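Local coordinates for protein xylulokinase (Brucella ovis, PDB 5VM1) that probably phosphorylates D-xylulose to D-xylulose 5-phosphate at the expense of ATP, as a sugar kinase of the FGGY family, at residues R110-A115 and P139-W143; D121-I127 and E196-T201; I155-L159 and L203-P209; K162-R166 and V237-G242. All coordinates share one frame; numbering follows the deposited sequence.

Contact 1: residues R110-A115 and P139-W143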
loop_
_atom_site.group_PDB
_atom_site.type_symbol
_atom_site.label_atom_id
_atom_site.label_comp_id
_atom_site.label_asym_id
_atom_site.label_seq_id
_atom_site.Cartn_x
_atom_site.Cartn_y
_atom_site.Cartn_z
ATOM N N ARG A 110 -7.704 2.874 17.309
ATOM C CA ARG A 110 -8.560 3.352 18.388
ATOM C C ARG A 110 -10.053 3.262 18.038
ATOM O O ARG A 110 -10.884 3.336 18.948
ATOM C CB ARG A 110 -8.212 4.795 18.749
ATOM C CG ARG A 110 -8.978 5.816 17.920
ATOM C CD ARG A 110 -8.567 7.229 18.215
ATOM N NE ARG A 110 -7.303 7.599 17.592
ATOM C CZ ARG A 110 -6.757 8.804 17.700
ATOM N NH1 ARG A 110 -7.365 9.740 18.420
ATOM N NH2 ARG A 110 -5.607 9.072 17.107
ATOM N N SER A 111 -10.405 3.108 16.750
ATOM C CA SER A 111 -11.782 3.099 16.251
ATOM C C SER A 111 -12.329 1.689 16.066
ATOM O O SER A 111 -13.308 1.502 15.327
ATOM C CB SER A 111 -11.917 3.830 14.901
ATOM O OG SER A 111 -11.173 5.013 14.799
ATOM N N TYR A 112 -11.765 0.704 16.761
ATOM C CA TYR A 112 -12.163 -0.672 16.500
ATOM C C TYR A 112 -13.657 -0.878 16.711
ATOM O O TYR A 112 -14.300 -1.582 15.923
ATOM C CB TYR A 112 -11.330 -1.618 17.359
ATOM C CG TYR A 112 -11.483 -1.443 18.837
ATOM C CD1 TYR A 112 -10.780 -0.445 19.505
ATOM C CD2 TYR A 112 -12.308 -2.289 19.583
ATOM C CE1 TYR A 112 -10.901 -0.281 20.878
ATOM C CE2 TYR A 112 -12.436 -2.134 20.957
ATOM C CZ TYR A 112 -11.723 -1.126 21.595
ATOM O OH TYR A 112 -11.832 -0.947 22.953
ATOM N N ARG A 113 -14.238 -0.229 17.727
ATOM C CA ARG A 113 -15.683 -0.315 17.971
ATOM C C ARG A 113 -16.488 0.315 16.838
ATOM O O ARG A 113 -17.504 -0.236 16.400
ATOM C CB ARG A 113 -16.044 0.328 19.313
ATOM C CG ARG A 113 -15.739 -0.574 20.524
ATOM C CD ARG A 113 -15.932 0.158 21.854
ATOM N NE ARG A 113 -14.776 0.978 22.224
ATOM C CZ ARG A 113 -14.107 0.855 23.368
ATOM N NH1 ARG A 113 -14.492 -0.052 24.266
ATOM N NH2 ARG A 113 -13.054 1.637 23.617
ATOM N N GLU A 114 -16.082 1.499 16.387
ATOM C CA GLU A 114 -16.845 2.146 15.336
ATOM C C GLU A 114 -16.743 1.375 14.020
ATOM O O GLU A 114 -17.752 1.215 13.317
ATOM C CB GLU A 114 -16.394 3.602 15.184
ATOM C CG GLU A 114 -16.787 4.473 16.364
ATOM C CD GLU A 114 -15.887 4.262 17.575
ATOM O OE1 GLU A 114 -14.753 3.729 17.407
ATOM O OE2 GLU A 114 -16.340 4.585 18.698
ATOM N N ALA A 115 -15.550 0.865 13.677
ATOM C CA ALA A 115 -15.422 0.067 12.452
ATOM C C ALA A 115 -16.206 -1.233 12.548
ATOM O O ALA A 115 -16.667 -1.748 11.526
ATOM C CB ALA A 115 -13.966 -0.253 12.119
ATOM N N PRO A 139 -14.537 4.965 9.975
ATOM C CA PRO A 139 -14.692 4.709 11.430
ATOM C C PRO A 139 -14.023 5.747 12.316
ATOM O O PRO A 139 -14.538 6.029 13.406
ATOM C CB PRO A 139 -14.006 3.353 11.635
ATOM C CG PRO A 139 -13.602 2.881 10.294
ATOM C CD PRO A 139 -13.627 3.994 9.340
ATOM N N LYS A 140 -12.896 6.332 11.869
ATOM C CA LYS A 140 -12.216 7.352 12.656
ATOM C C LYS A 140 -13.107 8.568 12.835
ATOM O O LYS A 140 -13.028 9.243 13.866
ATOM C CB LYS A 140 -10.905 7.813 11.992
ATOM C CG LYS A 140 -9.803 6.793 11.699
ATOM C CD LYS A 140 -8.844 7.541 10.755
ATOM C CE LYS A 140 -7.905 6.703 9.867
ATOM N NZ LYS A 140 -7.303 5.569 10.525
ATOM N N LEU A 141 -13.960 8.875 11.846
ATOM C CA LEU A 141 -14.800 10.054 12.004
ATOM C C LEU A 141 -15.992 9.814 12.912
ATOM O O LEU A 141 -16.481 10.763 13.543
ATOM C CB LEU A 141 -15.263 10.601 10.660
ATOM C CG LEU A 141 -14.202 11.677 10.452
ATOM C CD1 LEU A 141 -12.991 11.229 9.607
ATOM C CD2 LEU A 141 -14.795 13.032 10.107
ATOM N N VAL A 142 -16.478 8.576 13.003
ATOM C CA VAL A 142 -17.447 8.286 14.044
ATOM C C VAL A 142 -16.777 8.407 15.408
ATOM O O VAL A 142 -17.348 8.981 16.349
ATOM C CB VAL A 142 -18.079 6.907 13.806
ATOM C CG1 VAL A 142 -19.188 6.630 14.852
ATOM C CG2 VAL A 142 -18.576 6.778 12.354
ATOM N N TRP A 143 -15.530 7.924 15.516
ATOM C CA TRP A 143 -14.759 8.066 16.749
ATOM C C TRP A 143 -14.693 9.510 17.195
ATOM O O TRP A 143 -14.946 9.816 18.367
ATOM C CB TRP A 143 -13.321 7.509 16.586
ATOM C CG TRP A 143 -12.615 7.451 17.917
ATOM C CD1 TRP A 143 -12.688 6.429 18.830
ATOM C CD2 TRP A 143 -11.781 8.462 18.522
ATOM N NE1 TRP A 143 -11.970 6.743 19.957
ATOM C CE2 TRP A 143 -11.405 7.982 19.800
ATOM C CE3 TRP A 143 -11.323 9.724 18.118
ATOM C CZ2 TRP A 143 -10.571 8.708 20.665
ATOM C CZ3 TRP A 143 -10.510 10.445 18.987
ATOM C CH2 TRP A 143 -10.142 9.930 20.248
#
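Pro139 meets Ala115 ring against methyl, with CB of Pro139 3.6 Å from CB of Ala115, and this is where the two helical backbones come nearest. The carbonyl O of Pro139 is covered by CB of Glu114, while CB of Ser111 lies close by. Lys140 turns its side chain away, but the root of that side chain and its CA are touched: OG of Ser111 rests 3.3 Å from CA of Lys140, a polar atom set against carbon and making no hydrogen bond across the contact. The ammonium of Lys140 goes instead to the carbonyl O of Leu105. Val142 lays its CG1 branch 3.6 Å from CG of Glu114. Trp143 then carries the largest share of the contact. Its CG stands anti to the backbone N (chi1 -171°), which swings the indole across to Arg110. CD of Arg110 sits over one face of the six-membered ring, 3.3 Å from its centroid, a CH-pi contact. The arginine chain bends at chi3 (77°), and CZ comes to lie 4.5 Å from the same centroid, a cation-pi pair in which the guanidinium stands steeply to the indole, the planes 79° apart. The edge of the ring at CD1 looks to OE1 of Glu114, 3.7 Å away. The charge of Arg110 has firmer partners in Glu50 and Asp108, which probably hold the guanidinium at the indole, and Trp48 packs against both Arg110 and Trp143. In the fold, the contact joins the start of helix 112-120 to the first half of helix 137-147, with Ile104 of strand 103-104 touching both Arg110 and Lys140.

Contact 2: residues D121-I127 and E196-T201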
loop_
_atom_site.group_PDB
_atom_site.type_symbol
_atom_site.label_atom_id
_atom_site.label_comp_id
_atom_site.label_asym_id
_atom_site.label_seq_id
_atom_site.Cartn_x
_atom_site.Cartn_y
_atom_site.Cartn_z
ATOM N N ASP A 121 -22.997 -3.048 9.001
ATOM C CA ASP A 121 -23.985 -2.406 8.170
ATOM C C ASP A 121 -23.723 -2.865 6.747
ATOM O O ASP A 121 -22.698 -2.492 6.151
ATOM C CB ASP A 121 -23.860 -0.892 8.331
ATOM C CG ASP A 121 -24.964 -0.119 7.645
ATOM O OD1 ASP A 121 -25.567 -0.635 6.673
ATOM O OD2 ASP A 121 -25.203 1.031 8.085
ATOM N N PRO A 122 -24.615 -3.689 6.182
ATOM C CA PRO A 122 -24.357 -4.265 4.853
ATOM C C PRO A 122 -24.160 -3.233 3.737
ATOM O O PRO A 122 -23.708 -3.610 2.643
ATOM C CB PRO A 122 -25.601 -5.142 4.606
ATOM C CG PRO A 122 -26.613 -4.640 5.520
ATOM C CD PRO A 122 -25.886 -4.176 6.737
ATOM N N ALA A 123 -24.470 -1.953 3.973
ATOM C CA ALA A 123 -24.266 -0.951 2.934
ATOM C C ALA A 123 -22.778 -0.763 2.623
ATOM O O ALA A 123 -22.400 -0.529 1.467
ATOM C CB ALA A 123 -24.905 0.371 3.361
ATOM N N PHE A 124 -21.919 -0.912 3.629
ATOM C CA PHE A 124 -20.517 -0.587 3.438
ATOM C C PHE A 124 -19.798 -1.592 2.538
ATOM O O PHE A 124 -18.980 -1.188 1.699
ATOM C CB PHE A 124 -19.837 -0.449 4.787
ATOM C CG PHE A 124 -20.048 0.879 5.422
ATOM C CD1 PHE A 124 -19.238 1.957 5.088
ATOM C CD2 PHE A 124 -21.070 1.064 6.348
ATOM C CE1 PHE A 124 -19.418 3.194 5.690
ATOM C CE2 PHE A 124 -21.274 2.292 6.945
ATOM C CZ PHE A 124 -20.436 3.365 6.619
ATOM N N ARG A 125 -20.028 -2.902 2.698
ATOM C CA ARG A 125 -19.354 -3.761 1.720
ATOM C C ARG A 125 -20.011 -3.701 0.359
ATOM O O ARG A 125 -19.331 -3.903 -0.655
ATOM C CB ARG A 125 -19.253 -5.214 2.143
ATOM C CG ARG A 125 -20.531 -5.930 2.327
ATOM C CD ARG A 125 -20.479 -6.402 3.732
ATOM N NE ARG A 125 -19.329 -5.769 4.367
ATOM C CZ ARG A 125 -18.261 -6.424 4.755
ATOM N NH1 ARG A 125 -18.215 -7.729 4.579
ATOM N NH2 ARG A 125 -17.267 -5.762 5.309
ATOM N N ALA A 126 -21.326 -3.469 0.317
ATOM C CA ALA A 126 -22.006 -3.376 -0.964
ATOM C C ALA A 126 -21.525 -2.156 -1.745
ATOM O O ALA A 126 -21.268 -2.244 -2.951
ATOM C CB ALA A 126 -23.505 -3.349 -0.740
ATOM N N ILE A 127 -21.349 -1.023 -1.074
ATOM C CA ILE A 127 -20.961 0.201 -1.770
ATOM C C ILE A 127 -19.440 0.329 -1.898
ATOM O O ILE A 127 -18.933 0.746 -2.942
ATOM C CB ILE A 127 -21.596 1.422 -1.070
ATOM C CG1 ILE A 127 -23.129 1.296 -1.127
ATOM C CG2 ILE A 127 -21.165 2.710 -1.734
ATOM C CD1 ILE A 127 -23.913 2.466 -0.510
ATOM N N GLU A 196 -25.022 8.084 0.869
ATOM C CA GLU A 196 -25.582 7.218 1.902
ATOM C C GLU A 196 -24.553 6.914 2.990
ATOM O O GLU A 196 -24.867 6.989 4.182
ATOM C CB GLU A 196 -26.126 5.931 1.268
ATOM C CG GLU A 196 -26.781 4.950 2.250
ATOM C CD GLU A 196 -27.319 3.673 1.586
ATOM O OE1 GLU A 196 -27.241 3.561 0.343
ATOM O OE2 GLU A 196 -27.872 2.805 2.304
ATOM N N LEU A 197 -23.313 6.593 2.597
ATOM C CA LEU A 197 -22.266 6.260 3.572
ATOM C C LEU A 197 -21.786 7.494 4.330
ATOM O O LEU A 197 -21.448 7.410 5.521
ATOM C CB LEU A 197 -21.077 5.601 2.870
ATOM C CG LEU A 197 -21.285 4.293 2.107
ATOM C CD1 LEU A 197 -19.969 3.786 1.529
ATOM C CD2 LEU A 197 -21.955 3.221 2.989
ATOM N N LEU A 198 -21.710 8.638 3.644
ATOM C CA LEU A 198 -21.312 9.879 4.296
ATOM C C LEU A 198 -22.301 10.268 5.394
ATOM O O LEU A 198 -21.901 10.648 6.501
ATOM C CB LEU A 198 -21.182 10.993 3.254
ATOM C CG LEU A 198 -19.915 10.938 2.382
ATOM C CD1 LEU A 198 -20.052 11.887 1.210
ATOM C CD2 LEU A 198 -18.635 11.219 3.174
ATOM N N ALA A 199 -23.603 10.187 5.104
ATOM C CA ALA A 199 -24.610 10.516 6.108
ATOM C C ALA A 199 -24.521 9.620 7.344
ATOM O O ALA A 199 -24.789 10.079 8.464
ATOM C CB ALA A 199 -25.995 10.405 5.495
ATOM N N LYS A 200 -24.128 8.353 7.165
ATOM C CA LYS A 200 -24.066 7.393 8.263
ATOM C C LYS A 200 -22.914 7.674 9.222
ATOM O O LYS A 200 -22.907 7.158 10.347
ATOM C CB LYS A 200 -23.909 5.981 7.674
ATOM C CG LYS A 200 -25.115 5.517 6.897
ATOM C CD LYS A 200 -25.022 4.104 6.351
ATOM C CE LYS A 200 -26.425 3.562 6.158
ATOM N NZ LYS A 200 -26.445 2.190 5.642
ATOM N N THR A 201 -21.956 8.500 8.822
ATOM C CA THR A 201 -20.860 8.881 9.692
ATOM C C THR A 201 -20.943 10.343 10.084
ATOM O O THR A 201 -20.042 10.843 10.768
ATOM C CB THR A 201 -19.520 8.587 9.017
ATOM O OG1 THR A 201 -19.300 9.507 7.943
ATOM C CG2 THR A 201 -19.572 7.171 8.427
#
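Charge pairing joins Lys200 to Asp121 at one end of the contact. The lysine chain runs out extended, and its NZ meets OD2 of Asp121 at 3.0 Å on the syn side of the carboxylate, somewhat out of its plane; a second, weak bond goes from the same NZ to OD1 of Asp121. Glu196, one helical turn before the lysine, adds a long ion pair to NZ, so that a single ammonium serves acids from both segments and probably offsets their mutual repulsion. Asp121 has a further task as N-cap: its OD1 accepts from the backbone N of Ala123 at 3.2 Å, from above the carboxylate plane.

Apolar contact is centred on Leu197, whose two methyls divide the work. CD2 of Leu197 sits over the centre of one face of Phe124, 3.6 Å from the ring centroid and 11° off its normal, a CH-pi contact. CD1 of Leu197 goes to CG2 of Ile127, also at 3.6 Å. The methyl of Ala123 lies 4.1 Å from CD2 of Leu197 and beside the ammonium of Lys200. At the edge of the Phe124 ring lies CG2 of Thr201.

The arrangement is that of two roughly antiparallel helices: the axes of the short segments 122-127 and 196-200 come within 10.6 Å, their directions 144° apart, with a buried leucine-phenylalanine contact flanked by a salt-bridge network, within the N-terminal part of an FGGY kinase.

Contact 3: residues I155-L159 and L203-P209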
loop_
_atom_site.group_PDB
_atom_site.type_symbol
_atom_site.label_atom_id
_atom_site.label_comp_id
_atom_site.label_asym_id
_atom_site.label_seq_id
_atom_site.Cartn_x
_atom_site.Cartn_y
_atom_site.Cartn_z
ATOM N N ILE A 155 -15.634 20.597 11.631
ATOM C CA ILE A 155 -15.094 19.983 10.425
ATOM C C ILE A 155 -15.744 20.590 9.179
ATOM O O ILE A 155 -16.953 20.470 8.947
ATOM C CB ILE A 155 -15.303 18.471 10.444
ATOM C CG1 ILE A 155 -14.495 17.821 11.559
ATOM C CG2 ILE A 155 -14.978 17.884 9.085
ATOM C CD1 ILE A 155 -14.739 16.366 11.644
ATOM N N ARG A 156 -14.922 21.175 8.317
ATOM C CA ARG A 156 -15.405 21.643 7.035
ATOM C C ARG A 156 -14.826 20.856 5.864
ATOM O O ARG A 156 -15.363 20.934 4.755
ATOM C CB ARG A 156 -15.128 23.153 6.886
ATOM C CG ARG A 156 -16.250 24.041 7.509
ATOM C CD ARG A 156 -17.666 23.749 6.904
ATOM N NE ARG A 156 -17.567 23.449 5.464
ATOM C CZ ARG A 156 -18.418 22.694 4.760
ATOM N NH1 ARG A 156 -19.481 22.143 5.341
ATOM N NH2 ARG A 156 -18.194 22.479 3.466
ATOM N N LYS A 157 -13.753 20.101 6.083
ATOM C CA LYS A 157 -13.171 19.257 5.053
ATOM C C LYS A 157 -12.450 18.076 5.721
ATOM O O LYS A 157 -11.819 18.242 6.770
ATOM C CB LYS A 157 -12.226 20.105 4.192
ATOM C CG LYS A 157 -11.898 19.541 2.834
ATOM C CD LYS A 157 -13.090 19.638 1.912
ATOM C CE LYS A 157 -13.749 21.030 1.942
ATOM N NZ LYS A 157 -14.640 21.228 0.766
ATOM N N VAL A 158 -12.531 16.892 5.112
ATOM C CA VAL A 158 -11.756 15.722 5.533
ATOM C C VAL A 158 -10.841 15.346 4.381
ATOM O O VAL A 158 -11.314 14.963 3.302
ATOM C CB VAL A 158 -12.632 14.509 5.910
ATOM C CG1 VAL A 158 -11.730 13.291 6.223
ATOM C CG2 VAL A 158 -13.588 14.831 7.098
ATOM N N LEU A 159 -9.538 15.413 4.613
ATOM C CA LEU A 159 -8.581 15.157 3.555
ATOM C C LEU A 159 -7.656 14.025 3.971
ATOM O O LEU A 159 -7.357 13.859 5.158
ATOM C CB LEU A 159 -7.749 16.408 3.241
ATOM C CG LEU A 159 -8.417 17.633 2.643
ATOM C CD1 LEU A 159 -7.447 18.807 2.660
ATOM C CD2 LEU A 159 -8.851 17.327 1.219
ATOM N N LEU A 203 -21.447 13.199 7.961
ATOM C CA LEU A 203 -20.841 14.179 7.083
ATOM C C LEU A 203 -21.631 14.252 5.783
ATOM O O LEU A 203 -22.496 13.420 5.488
ATOM C CB LEU A 203 -19.379 13.839 6.783
ATOM C CG LEU A 203 -18.364 13.649 7.905
ATOM C CD1 LEU A 203 -17.111 13.033 7.306
ATOM C CD2 LEU A 203 -18.065 14.956 8.589
ATOM N N GLY A 204 -21.310 15.268 4.983
ATOM C CA GLY A 204 -21.923 15.458 3.695
ATOM C C GLY A 204 -20.830 15.501 2.650
ATOM O O GLY A 204 -19.646 15.546 2.976
ATOM N N GLU A 205 -21.244 15.467 1.380
ATOM C CA GLU A 205 -20.271 15.439 0.290
ATOM C C GLU A 205 -19.489 16.742 0.171
ATOM O O GLU A 205 -18.341 16.731 -0.295
ATOM C CB GLU A 205 -20.990 15.102 -1.011
ATOM C CG GLU A 205 -20.100 14.895 -2.202
ATOM C CD GLU A 205 -20.830 14.151 -3.291
ATOM O OE1 GLU A 205 -20.247 13.950 -4.382
ATOM O OE2 GLU A 205 -22.003 13.787 -3.047
ATOM N N GLY A 206 -20.069 17.861 0.618
ATOM C CA GLY A 206 -19.386 19.139 0.603
ATOM C C GLY A 206 -18.202 19.226 1.536
ATOM O O GLY A 206 -17.445 20.198 1.456
ATOM N N GLN A 207 -18.070 18.275 2.457
ATOM C CA GLN A 207 -16.913 18.154 3.326
ATOM C C GLN A 207 -15.869 17.221 2.746
ATOM O O GLN A 207 -14.883 16.937 3.426
ATOM C CB GLN A 207 -17.315 17.642 4.715
ATOM C CG GLN A 207 -18.032 18.647 5.609
ATOM C CD GLN A 207 -18.769 17.946 6.744
ATOM O OE1 GLN A 207 -19.557 17.024 6.511
ATOM N NE2 GLN A 207 -18.499 18.364 7.978
ATOM N N MET A 208 -16.106 16.660 1.546
ATOM C CA MET A 208 -15.094 15.867 0.868
ATOM C C MET A 208 -14.440 16.708 -0.207
ATOM O O MET A 208 -15.039 17.669 -0.703
ATOM C CB MET A 208 -15.690 14.592 0.236
ATOM C CG MET A 208 -16.448 13.645 1.158
ATOM S SD MET A 208 -15.387 12.705 2.265
ATOM C CE MET A 208 -15.601 13.555 3.836
ATOM N N PRO A 209 -13.208 16.383 -0.596
ATOM C CA PRO A 209 -12.613 17.025 -1.774
ATOM C C PRO A 209 -13.274 16.514 -3.045
ATOM O O PRO A 209 -13.953 15.487 -3.067
ATOM C CB PRO A 209 -11.143 16.598 -1.710
ATOM C CG PRO A 209 -11.209 15.238 -1.081
ATOM C CD PRO A 209 -12.318 15.347 -0.040
#
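Strand 157-159, which pairs with strand 91-93 in a small antiparallel sheet, is met here by the turn of 3-10 helix 205-207. A classic beta bulge at Arg156 and Lys157, opposite Leu93, lies at the start of that strand. The central link is a backbone bond: Val158 N donates to the carbonyl O of Gln207 at 2.9 Å; CA of Lys157 also touches that oxygen.

Gln207 supplies the main side-chain bridge. Its NE2 donates to the carbonyl O of Ile155 at 2.8 Å, with that oxygen lying in the amide plane although the donor stands well above the plane of the carbonyl. The other end of the amide, OE1, takes the N-H of Gly204 at 2.9 Å, in the carbonyl plane. Lys157 folds back over the turn, since its chain bends at chi2 (72°) and again at chi3, and NZ of Lys157 gives a bond of 3.1 Å to the carbonyl O of Gly206. Arg156 lays one face of its guanidinium over CG of Gln207.

CB of Val158 packs 3.7 Å from the terminal methyl CE of Met208, and CG2 of Val158 meets CD1 of Leu203, the two side chains crossing at about a right angle. Leu141 of helix 137-147 and Trp185 extend this cluster around Val158. Apart from it, on the other face of the strand, CD2 of Leu159 rests 3.8 Å from CB of Pro209.

The donor and acceptor ends of the Gln207 amide are each matched to a partner, which probably sets its orientation, and the glutamine thereby ties the turn to itself as well as to the strand, with apolar contacts around Val158 and, separately, between Leu159 and Pro209.

Contact 4: residues K162-R166 and V237-G242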
loop_
_atom_site.group_PDB
_atom_site.type_symbol
_atom_site.label_atom_id
_atom_site.label_comp_id
_atom_site.label_asym_id
_atom_site.label_seq_id
_atom_site.Cartn_x
_atom_site.Cartn_y
_atom_site.Cartn_z
ATOM N N LYS A 162 -1.861 12.932 1.347
ATOM C CA LYS A 162 -1.290 13.513 0.136
ATOM C C LYS A 162 -2.150 14.659 -0.380
ATOM O O LYS A 162 -1.640 15.557 -1.060
ATOM C CB LYS A 162 -1.082 12.455 -0.955
ATOM C CG LYS A 162 -2.281 12.184 -1.826
ATOM C CD LYS A 162 -1.893 11.354 -3.022
ATOM C CE LYS A 162 -3.069 11.184 -3.971
ATOM N NZ LYS A 162 -4.391 11.134 -3.260
ATOM N N ASP A 163 -3.458 14.618 -0.095
ATOM C CA ASP A 163 -4.364 15.673 -0.515
ATOM C C ASP A 163 -4.255 16.920 0.372
ATOM O O ASP A 163 -4.626 18.012 -0.065
ATOM C CB ASP A 163 -5.793 15.125 -0.590
ATOM C CG ASP A 163 -5.918 13.886 -1.526
ATOM O OD1 ASP A 163 -5.232 13.814 -2.578
ATOM O OD2 ASP A 163 -6.740 12.992 -1.225
ATOM N N TYR A 164 -3.822 16.785 1.628
ATOM C CA TYR A 164 -3.467 17.976 2.401
ATOM C C TYR A 164 -2.209 18.618 1.841
ATOM O O TYR A 164 -2.029 19.845 1.908
ATOM C CB TYR A 164 -3.240 17.656 3.884
ATOM C CG TYR A 164 -2.936 18.905 4.698
ATOM C CD1 TYR A 164 -3.969 19.707 5.189
ATOM C CD2 TYR A 164 -1.635 19.300 4.951
ATOM C CE1 TYR A 164 -3.706 20.862 5.925
ATOM C CE2 TYR A 164 -1.354 20.467 5.698
ATOM C CZ TYR A 164 -2.392 21.242 6.175
ATOM O OH TYR A 164 -2.135 22.391 6.904
ATOM N N LEU A 165 -1.267 17.786 1.416
ATOM C CA LEU A 165 -0.087 18.309 0.766
ATOM C C LEU A 165 -0.467 19.036 -0.528
ATOM O O LEU A 165 0.089 20.097 -0.839
ATOM C CB LEU A 165 0.899 17.166 0.546
ATOM C CG LEU A 165 2.379 17.527 0.381
ATOM C CD1 LEU A 165 2.996 18.159 1.627
ATOM C CD2 LEU A 165 3.127 16.282 -0.018
ATOM N N ARG A 166 -1.437 18.496 -1.279
ATOM C CA ARG A 166 -1.898 19.160 -2.494
ATOM C C ARG A 166 -2.572 20.488 -2.165
ATOM O O ARG A 166 -2.531 21.428 -2.974
ATOM C CB ARG A 166 -2.849 18.252 -3.289
ATOM C CG ARG A 166 -3.384 18.881 -4.605
ATOM C CD ARG A 166 -4.818 18.472 -4.921
ATOM N NE ARG A 166 -4.963 17.020 -4.827
ATOM C CZ ARG A 166 -4.457 16.136 -5.690
ATOM N NH1 ARG A 166 -4.649 14.836 -5.479
ATOM N NH2 ARG A 166 -3.776 16.531 -6.759
ATOM N N VAL A 237 -0.281 19.850 -11.252
ATOM C CA VAL A 237 -0.209 18.823 -10.209
ATOM C C VAL A 237 -1.175 17.689 -10.547
ATOM O O VAL A 237 -2.363 17.929 -10.799
ATOM C CB VAL A 237 -0.500 19.386 -8.807
ATOM C CG1 VAL A 237 -0.301 18.299 -7.771
ATOM C CG2 VAL A 237 0.430 20.541 -8.495
ATOM N N ALA A 238 -0.666 16.456 -10.546
ATOM C CA ALA A 238 -1.478 15.304 -10.905
ATOM C C ALA A 238 -2.411 14.904 -9.761
ATOM O O ALA A 238 -2.292 15.365 -8.619
ATOM C CB ALA A 238 -0.598 14.122 -11.295
ATOM N N GLY A 239 -3.381 14.054 -10.099
ATOM C CA GLY A 239 -4.246 13.511 -9.074
ATOM C C GLY A 239 -3.474 12.713 -8.044
ATOM O O GLY A 239 -3.736 12.807 -6.841
ATOM N N GLY A 240 -2.499 11.940 -8.499
ATOM C CA GLY A 240 -1.704 11.147 -7.599
ATOM C C GLY A 240 -2.360 9.812 -7.293
ATOM O O GLY A 240 -3.245 9.338 -7.990
ATOM N N ALA A 241 -1.916 9.204 -6.209
ATOM C CA ALA A 241 -2.489 7.922 -5.850
ATOM C C ALA A 241 -2.159 7.660 -4.394
ATOM O O ALA A 241 -1.301 8.324 -3.812
ATOM C CB ALA A 241 -1.960 6.814 -6.766
ATOM N N GLY A 242 -2.858 6.693 -3.801
ATOM C CA GLY A 242 -2.363 6.129 -2.564
ATOM C C GLY A 242 -1.097 5.336 -2.823
ATOM O O GLY A 242 -0.812 4.945 -3.962
#
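Arg166 starts with CG anti to its backbone nitrogen (chi1 -180°) and then bends at chi2 and chi3, which lays its guanidinium edge-on to the backbone of 237-242; Lys162, with CG between the backbone N and carbonyl carbon (chi1 86°), reaches the same strand further along. The two terminal nitrogens of Arg166 split between successive carbonyls: NH1 donates to O of Gly239 at 2.6 Å, and NH2 to O of Ala238 at 2.6 Å. Both oxygens lie close to the guanidinium plane, and NE of Arg166 is taken by the carbonyl O of Ile174.

Lys162 touches by its carbons. CD of Lys162 lies 3.2 Å from O of Ala241, and CE of Lys162 is 3.4 Å from O of Gly239. Beside CE passes Gly240, where a CB would run into that carbon and into the preceding carbonyl O. The ammonium turns to acids: NZ of Lys162 forms salt bridges with Asp179 and Asp176, and bonds OD1 of Asp163 at 2.9 Å. NH1 of Arg166 reaches the same OD1 of Asp163 at 3.1 Å, from the opposite face of the carboxylate plane.

Two cations thus share one oxygen in a buried setting, which probably favours the ionised Asp163, while the backbone carbonyls and Asp163 together hold the guanidinium. The chemistry implies that helix 161-170 grips through its side chains the irregular break in strand 236-242, just ahead of Asp243, the predicted proton acceptor.

In the fold
Contacts 1, 2 and 3 form a connected group. Val142 of contact 1 meets Thr201 of contact 2 at 3.9 Å between CG2 and CB, and the same helix passes Leu141 to contact 3, its CD2 3.6 Å from CD1 of Leu203. Segments 196-201 and 203-209 are almost consecutive, Leu198 O lying 3.0 Å from Leu203 N, a probable hydrogen bond. Contact 4 touches contact 3, CD1 of Leu159 lying 4.1 Å from CA of Tyr164, whereas its centre is 25 Å from those of contacts 1 and 2. Contacts 4 and 1 both border the predicted substrate residues: Gly242 is about 4 Å from the side chain of Met87 and next to Asp243, and the side chain of Lys140 about 5 Å from that of His88.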